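Side-chain contacts in secreted effector protein sseI (Salmonella enterica subsp. enterica serovar Typhimurium, PDB 4G29), which is a secreted Salmonella virulence factor whose catalytic domain belongs to the cysteine protease superfamily and probably works as a thiol-dependent enzyme: residues A[39-42]-A[43-46]; A[68-71]-A[72-76]; A[151-155]-A[156-160]. All blocks are in the same frame, centred on the assembly; numbering follows the deposited sequence.

In the fold
Interaction 1 lies at the start of helix 42-55 and carries Cys42, which with His80 and Asp95 forms a probable catalytic triad of the papain-like fold. Interactions 2 and 3 lie on another part of the domain, their centres about 21 Å and about 23 Å from that of interaction 1; the nearest atoms of either are about 9 Å from it. Interactions 2 and 3 do touch, with centres about 9 Å apart. Glu75 O and Arg153 N, 3.1 Å apart, probably form a backbone hydrogen bond, and Trp69 CE2 packs against Leu155 CD1 at 3.7 Å. The turn after strand 61-69 and the loop before strand 164-165 are thus joined by both backbone and side chains.

Interaction 1: residues A[39-42]-A[43-46]; sequences VGQC and ESLM
Gln41 and Ser44 meet through two oxygens of the glutamine. Ser44 OG donates to Gln41 O at 3.1 Å, with a C=O...OG angle of 132° and the hydroxyl tilted 28° from the carbonyl plane, while Gln41 OE1 stands 3.2 Å from the same OG. The glutamine reaches it by folding: CG is anti to its own carbonyl carbon and the chain bends again at chi2 (-59°), which returns the amide to the serine. Lys34 of helix 29-36 also bonds Ser44 OG, so the hydroxyl links two helices. At the other end of the same glutamine, CB packs against Leu45 CD1 at 3.9 Å.

Cys42 is buried against His80 and Phe81 of strand 78-87 and against Ser97 and Gln100. Its SG sits between its own backbone N and carbonyl carbon, which brings it to 3.5 Å from Glu43 N. A cysteine at the start of a long helix, facing a histidine on the sheet, is the papain-like arrangement, consistent here with a nucleophile in a Cys-His-Asp triad. Its carbonyl serves the helix: Leu45 N bonds Cys42 O at 3.2 Å and makes a weaker bond to Gln41 O. The Glu43 side chain leads away from Cys42 and touches Phe81 and Ala145. A water accepts from Ser44 N and donates to Gly40 O, each at 2.8 Å, tying the first turn of the helix to the loop before it.

Interaction 2: residues A[68-71]-A[72-76]; sequences IWDK and PTEEI
Lys71 and Glu74 close a type I beta turn: Glu74 N donates to Lys71 O at 3.3 Å in a nearly straight bond. Pro72 and Thr73 fill the middle of the turn, which starts the return from strand 61-69 to its antiparallel neighbour, strand 78-87. The extended lysine chain crosses Thr73, with Lys71 CE 3.5 Å from Thr73 OG1.

Glu74 points its side chain back at the strand end. With CG anti to its own nitrogen (chi1 -170°) and the chain extended beyond, OE1 accepts from Asp70 N at 2.9 Å on the syn side, somewhat out of the carboxylate plane, the N-H...O angle being 163°. Beside this arm stands the Trp69 ring, steep to the carboxylate; its CZ3 edge meets Glu74 O at 3.4 Å, with the oxygen in the ring plane. The indole NE1 is hydrogen-bonded to Tyr134 OH. A water lies 2.8 Å from Ile68 O and also close to Glu74 OE2.

Asp70 OD2 and Glu74 OE2 are only 3.8 Å apart, in carboxylates whose planes are nearly parallel, 14° apart. Such closeness would be expected to raise the proton affinity of one carboxylate; the Asp70-Lys131 salt bridge and the N-H on Glu74 OE1 probably offset this.

Interaction 3: residues A[151-155]-A[156-160]; sequences LPREL and ESESM
Glu158 bends back over Arg153 and the two residues that follow it. Its CB lies 3.5 Å from Leu155 O, and its CG is 3.4 Å from Glu154 O. The bend at chi2 (-64°) then lays CD against the arginine's aliphatic part, 3.4 Å from Arg153 CG. At the tip, OE1 takes the salt bridge: Arg153 NH1 donates to it at 2.8 Å. The oxygen lies in the guanidinium plane, whereas NH1 approaches from above the carboxylate plane, the two flat groups being 77° apart. OE2 accepts at 2.7 Å from a water that also donates to Ser157 OG.

Ser157 OG donates to Glu154 OE1 at 2.8 Å, and OE1 accepts on its anti lone pair, away from OE2. Two successive backbone bonds underlie this arrangement, Ser157 N to Glu154 O and Glu158 N to Leu155 O (3.0 Å), each spanning three residues as in a 3-10 turn.

Arg153 NH2 has a second anionic partner in Asp149, just after helix 141-147, and the arginine side chain touches Phe67 of strand 61-69. Leu155 packs on Trp69 of that strand and Trp171 of helix 170-176, and Glu156 touches Phe175, so the turn lies between helix and sheet.

Interaction 1: residues A[39-42]-A[43-46]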
loop_
_atom_site.group_PDB
_atom_site.type_symbol
_atom_site.label_atom_id
_atom_site.label_comp_id
_atom_site.label_asym_id
_atom_site.label_seq_id
_atom_site.Cartn_x
_atom_site.Cartn_y
_atom_site.Cartn_z
ATOM N N VAL A 39 1.058 -10.309 -8.025
ATOM C CA VAL A 39 1.539 -9.347 -8.997
ATOM C C VAL A 39 0.379 -8.910 -9.904
ATOM O O VAL A 39 -0.341 -9.719 -10.447
ATOM C CB VAL A 39 2.748 -9.847 -9.848
ATOM C CG1 VAL A 39 2.992 -8.878 -11.027
ATOM C CG2 VAL A 39 3.946 -9.974 -8.949
ATOM N N GLY A 40 0.203 -7.615 -10.021
ATOM C CA GLY A 40 -0.855 -7.055 -10.832
ATOM C C GLY A 40 -2.222 -7.024 -10.147
ATOM O O GLY A 40 -3.190 -6.620 -10.777
ATOM N N GLN A 41 -2.290 -7.424 -8.885
ATOM C CA GLN A 41 -3.590 -7.512 -8.188
ATOM C C GLN A 41 -4.044 -6.397 -7.266
ATOM O O GLN A 41 -5.241 -6.518 -6.915
ATOM C CB GLN A 41 -3.665 -8.803 -7.361
ATOM C CG GLN A 41 -3.477 -10.051 -8.159
ATOM C CD GLN A 41 -4.479 -10.222 -9.262
ATOM O OE1 GLN A 41 -5.500 -9.548 -9.334
ATOM N NE2 GLN A 41 -4.215 -11.166 -10.126
ATOM N N CYS A 42 -3.160 -5.463 -6.781
ATOM C CA CYS A 42 -3.437 -4.511 -5.722
ATOM C C CYS A 42 -4.663 -3.763 -6.206
ATOM O O CYS A 42 -5.503 -3.531 -5.405
ATOM C CB CYS A 42 -2.293 -3.487 -5.264
ATOM S SG CYS A 42 -1.449 -2.869 -6.488
ATOM N N GLU A 43 -4.756 -3.355 -7.483
ATOM C CA GLU A 43 -5.841 -2.422 -7.769
ATOM C C GLU A 43 -7.202 -3.133 -7.598
ATOM O O GLU A 43 -8.171 -2.579 -6.979
ATOM C CB GLU A 43 -5.652 -1.790 -9.162
ATOM C CG GLU A 43 -6.450 -0.642 -9.350
ATOM C CD GLU A 43 -6.109 0.082 -10.640
ATOM O OE1 GLU A 43 -7.072 0.213 -11.365
ATOM O OE2 GLU A 43 -4.968 0.521 -10.905
ATOM N N SER A 44 -7.285 -4.373 -8.104
ATOM C CA SER A 44 -8.552 -5.142 -8.065
ATOM C C SER A 44 -8.939 -5.572 -6.633
ATOM O O SER A 44 -10.065 -5.976 -6.406
ATOM C CB SER A 44 -8.512 -6.389 -8.994
ATOM O OG SER A 44 -7.733 -7.451 -8.443
ATOM N N LEU A 45 -7.961 -5.588 -5.712
ATOM C CA LEU A 45 -8.203 -5.976 -4.335
ATOM C C LEU A 45 -8.764 -4.817 -3.511
ATOM O O LEU A 45 -9.258 -5.076 -2.394
ATOM C CB LEU A 45 -6.950 -6.549 -3.682
ATOM C CG LEU A 45 -6.556 -7.944 -4.102
ATOM C CD1 LEU A 45 -5.071 -8.250 -3.780
ATOM C CD2 LEU A 45 -7.461 -9.028 -3.519
HETATM N N MSE A 46 -8.732 -3.575 -3.994
HETATM C CA MSE A 46 -9.188 -2.455 -3.160
HETATM C C MSE A 46 -10.640 -2.623 -2.704
HETATM O O MSE A 46 -10.951 -2.535 -1.507
HETATM C CB MSE A 46 -9.003 -1.091 -3.849
HETATM C CG MSE A 46 -7.525 -0.645 -3.846
HETATM SE SE MSE A 46 -7.382 1.267 -4.380
HETATM C CE MSE A 46 -7.496 0.884 -6.309
HETATM O O HOH W 1 -5.628 -5.389 -10.137
#

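Interaction 2: residues A[68-71]-A[72-76]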
loop_
_atom_site.group_PDB
_atom_site.type_symbol
_atom_site.label_atom_id
_atom_site.label_comp_id
_atom_site.label_asym_id
_atom_site.label_seq_id
_atom_site.Cartn_x
_atom_site.Cartn_y
_atom_site.Cartn_z
ATOM N N ILE A 68 6.507 4.198 -5.943
ATOM C CA ILE A 68 7.855 3.789 -5.566
ATOM C C ILE A 68 8.765 4.155 -6.725
ATOM O O ILE A 68 8.563 3.678 -7.866
ATOM C CB ILE A 68 7.930 2.267 -5.290
ATOM C CG1 ILE A 68 7.006 1.886 -4.131
ATOM C CG2 ILE A 68 9.399 1.884 -4.992
ATOM C CD1 ILE A 68 6.524 0.412 -4.151
ATOM N N TRP A 69 9.696 5.075 -6.471
ATOM C CA TRP A 69 10.567 5.596 -7.503
ATOM C C TRP A 69 11.949 5.111 -7.173
ATOM O O TRP A 69 12.409 5.270 -6.050
ATOM C CB TRP A 69 10.632 7.123 -7.476
ATOM C CG TRP A 69 9.420 7.858 -7.965
ATOM C CD1 TRP A 69 8.383 8.289 -7.216
ATOM C CD2 TRP A 69 9.196 8.346 -9.287
ATOM N NE1 TRP A 69 7.480 8.982 -7.985
ATOM C CE2 TRP A 69 7.938 9.015 -9.274
ATOM C CE3 TRP A 69 9.881 8.204 -10.500
ATOM C CZ2 TRP A 69 7.397 9.619 -10.415
ATOM C CZ3 TRP A 69 9.331 8.806 -11.637
ATOM C CH2 TRP A 69 8.107 9.478 -11.588
ATOM N N ASP A 70 12.618 4.536 -8.174
ATOM C CA ASP A 70 14.002 4.059 -8.051
ATOM C C ASP A 70 15.014 5.134 -8.393
ATOM O O ASP A 70 16.110 5.191 -7.813
ATOM C CB ASP A 70 14.226 2.906 -9.015
ATOM C CG ASP A 70 13.483 1.655 -8.621
ATOM O OD1 ASP A 70 13.366 1.385 -7.415
ATOM O OD2 ASP A 70 13.043 0.917 -9.536
ATOM N N LYS A 71 14.678 5.985 -9.356
ATOM C CA LYS A 71 15.597 7.040 -9.826
ATOM C C LYS A 71 14.815 8.205 -10.467
ATOM O O LYS A 71 13.696 7.994 -10.913
ATOM C CB LYS A 71 16.587 6.447 -10.841
ATOM C CG LYS A 71 15.966 5.753 -12.028
ATOM C CD LYS A 71 17.003 5.203 -13.003
ATOM C CE LYS A 71 16.342 4.830 -14.341
ATOM N NZ LYS A 71 17.257 4.154 -15.321
ATOM N N PRO A 72 15.410 9.419 -10.555
ATOM C CA PRO A 72 14.669 10.586 -11.054
ATOM C C PRO A 72 14.232 10.496 -12.510
ATOM O O PRO A 72 13.301 11.190 -12.911
ATOM C CB PRO A 72 15.700 11.747 -10.957
ATOM C CG PRO A 72 16.851 11.224 -10.283
ATOM C CD PRO A 72 16.794 9.758 -10.180
ATOM N N THR A 73 14.935 9.678 -13.297
ATOM C CA THR A 73 14.693 9.582 -14.735
ATOM C C THR A 73 13.758 8.431 -15.121
ATOM O O THR A 73 13.540 8.181 -16.300
ATOM C CB THR A 73 16.032 9.428 -15.542
ATOM O OG1 THR A 73 16.704 8.209 -15.166
ATOM C CG2 THR A 73 16.910 10.613 -15.302
ATOM N N GLU A 74 13.241 7.716 -14.124
ATOM C CA GLU A 74 12.345 6.606 -14.388
ATOM C C GLU A 74 11.150 7.128 -15.128
ATOM O O GLU A 74 10.589 8.125 -14.738
ATOM C CB GLU A 74 11.886 6.039 -13.059
ATOM C CG GLU A 74 11.155 4.771 -13.158
ATOM C CD GLU A 74 11.031 4.106 -11.805
ATOM O OE1 GLU A 74 11.279 4.783 -10.769
ATOM O OE2 GLU A 74 10.682 2.911 -11.793
ATOM N N GLU A 75 10.760 6.456 -16.200
ATOM C CA GLU A 75 9.675 6.960 -17.032
ATOM C C GLU A 75 8.292 6.743 -16.450
ATOM O O GLU A 75 7.420 7.588 -16.627
ATOM C CB GLU A 75 9.771 6.330 -18.425
ATOM C CG GLU A 75 10.989 6.823 -19.233
ATOM C CD GLU A 75 10.883 6.444 -20.693
ATOM O OE1 GLU A 75 9.972 6.961 -21.395
ATOM O OE2 GLU A 75 11.684 5.593 -21.129
ATOM N N ILE A 76 8.084 5.596 -15.795
ATOM C CA ILE A 76 6.826 5.254 -15.160
ATOM C C ILE A 76 7.156 4.689 -13.776
ATOM O O ILE A 76 7.760 3.606 -13.669
ATOM C CB ILE A 76 5.968 4.212 -15.966
ATOM C CG1 ILE A 76 5.735 4.701 -17.396
ATOM C CG2 ILE A 76 4.623 3.945 -15.198
ATOM C CD1 ILE A 76 4.883 3.738 -18.339
HETATM O O HOH W 2 10.044 2.031 -9.557
#

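Interaction 3: residues A[151-155]-A[156-160]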
loop_
_atom_site.group_PDB
_atom_site.type_symbol
_atom_site.label_atom_id
_atom_site.label_comp_id
_atom_site.label_asym_id
_atom_site.label_seq_id
_atom_site.Cartn_x
_atom_site.Cartn_y
_atom_site.Cartn_z
ATOM N N LEU A 151 0.876 5.463 -16.235
ATOM C CA LEU A 151 1.263 6.175 -17.421
ATOM C C LEU A 151 2.484 7.054 -17.154
ATOM O O LEU A 151 2.779 7.327 -15.983
ATOM C CB LEU A 151 0.077 6.992 -17.950
ATOM C CG LEU A 151 -1.182 6.185 -18.308
ATOM C CD1 LEU A 151 -2.228 7.156 -18.786
ATOM C CD2 LEU A 151 -0.854 5.138 -19.368
ATOM N N PRO A 152 3.171 7.515 -18.223
ATOM C CA PRO A 152 4.414 8.275 -18.016
ATOM C C PRO A 152 4.211 9.545 -17.182
ATOM O O PRO A 152 3.176 10.275 -17.298
ATOM C CB PRO A 152 4.886 8.599 -19.436
ATOM C CG PRO A 152 4.151 7.656 -20.320
ATOM C CD PRO A 152 2.888 7.319 -19.657
ATOM N N ARG A 153 5.215 9.791 -16.335
ATOM C CA ARG A 153 5.211 10.875 -15.406
ATOM C C ARG A 153 6.637 11.362 -15.217
ATOM O O ARG A 153 7.517 10.561 -15.063
ATOM C CB ARG A 153 4.709 10.261 -14.085
ATOM C CG ARG A 153 4.352 11.140 -13.108
ATOM C CD ARG A 153 3.635 10.427 -11.994
ATOM N NE ARG A 153 2.368 9.813 -12.343
ATOM C CZ ARG A 153 1.153 10.250 -11.970
ATOM N NH1 ARG A 153 1.015 11.353 -11.241
ATOM N NH2 ARG A 153 0.069 9.543 -12.322
ATOM N N GLU A 154 6.851 12.659 -15.130
ATOM C CA GLU A 154 8.189 13.183 -14.855
ATOM C C GLU A 154 8.273 13.635 -13.388
ATOM O O GLU A 154 7.521 14.506 -12.967
ATOM C CB GLU A 154 8.455 14.331 -15.787
ATOM C CG GLU A 154 9.842 14.944 -15.611
ATOM C CD GLU A 154 9.999 16.238 -16.385
ATOM O OE1 GLU A 154 9.128 17.120 -16.198
ATOM O OE2 GLU A 154 11.004 16.375 -17.121
ATOM N N LEU A 155 9.172 13.019 -12.619
ATOM C CA LEU A 155 9.223 13.224 -11.162
ATOM C C LEU A 155 9.445 14.721 -10.873
ATOM O O LEU A 155 8.767 15.335 -10.045
ATOM C CB LEU A 155 10.321 12.356 -10.531
ATOM C CG LEU A 155 10.582 12.587 -9.050
ATOM C CD1 LEU A 155 9.325 12.328 -8.207
ATOM C CD2 LEU A 155 11.738 11.687 -8.615
ATOM N N GLU A 156 10.372 15.299 -11.600
ATOM C CA GLU A 156 10.771 16.675 -11.371
ATOM C C GLU A 156 9.598 17.657 -11.480
ATOM O O GLU A 156 9.642 18.733 -10.903
ATOM C CB GLU A 156 11.908 17.011 -12.328
ATOM C CG GLU A 156 12.262 18.449 -12.563
ATOM C CD GLU A 156 13.036 18.585 -13.870
ATOM O OE1 GLU A 156 14.170 18.057 -13.922
ATOM O OE2 GLU A 156 12.492 19.156 -14.853
ATOM N N SER A 157 8.565 17.310 -12.220
ATOM C CA SER A 157 7.450 18.222 -12.425
ATOM C C SER A 157 6.177 17.731 -11.755
ATOM O O SER A 157 5.108 18.286 -11.982
ATOM C CB SER A 157 7.259 18.504 -13.929
ATOM O OG SER A 157 6.831 17.352 -14.628
ATOM N N GLU A 158 6.265 16.701 -10.911
ATOM C CA GLU A 158 5.121 16.264 -10.123
ATOM C C GLU A 158 4.886 17.159 -8.935
ATOM O O GLU A 158 5.832 17.505 -8.247
ATOM C CB GLU A 158 5.354 14.845 -9.579
ATOM C CG GLU A 158 5.128 13.796 -10.588
ATOM C CD GLU A 158 3.688 13.752 -11.051
ATOM O OE1 GLU A 158 2.792 13.313 -10.258
ATOM O OE2 GLU A 158 3.474 14.152 -12.216
ATOM N N SER A 159 3.630 17.474 -8.645
ATOM C CA SER A 159 3.355 18.261 -7.466
ATOM C C SER A 159 3.507 17.345 -6.262
ATOM O O SER A 159 2.962 16.271 -6.269
ATOM C CB SER A 159 1.955 18.824 -7.452
ATOM O OG SER A 159 1.896 19.793 -6.382
HETATM N N MSE A 160 4.231 17.789 -5.242
HETATM C CA MSE A 160 4.329 17.011 -4.005
HETATM C C MSE A 160 3.204 17.406 -3.032
HETATM O O MSE A 160 3.069 16.862 -1.928
HETATM C CB MSE A 160 5.705 17.142 -3.374
HETATM C CG MSE A 160 6.860 16.334 -4.078
HETATM SE SE MSE A 160 6.608 14.470 -4.367
HETATM C CE MSE A 160 5.914 14.496 -6.205
HETATM O O HOH W 3 4.939 15.371 -14.145
#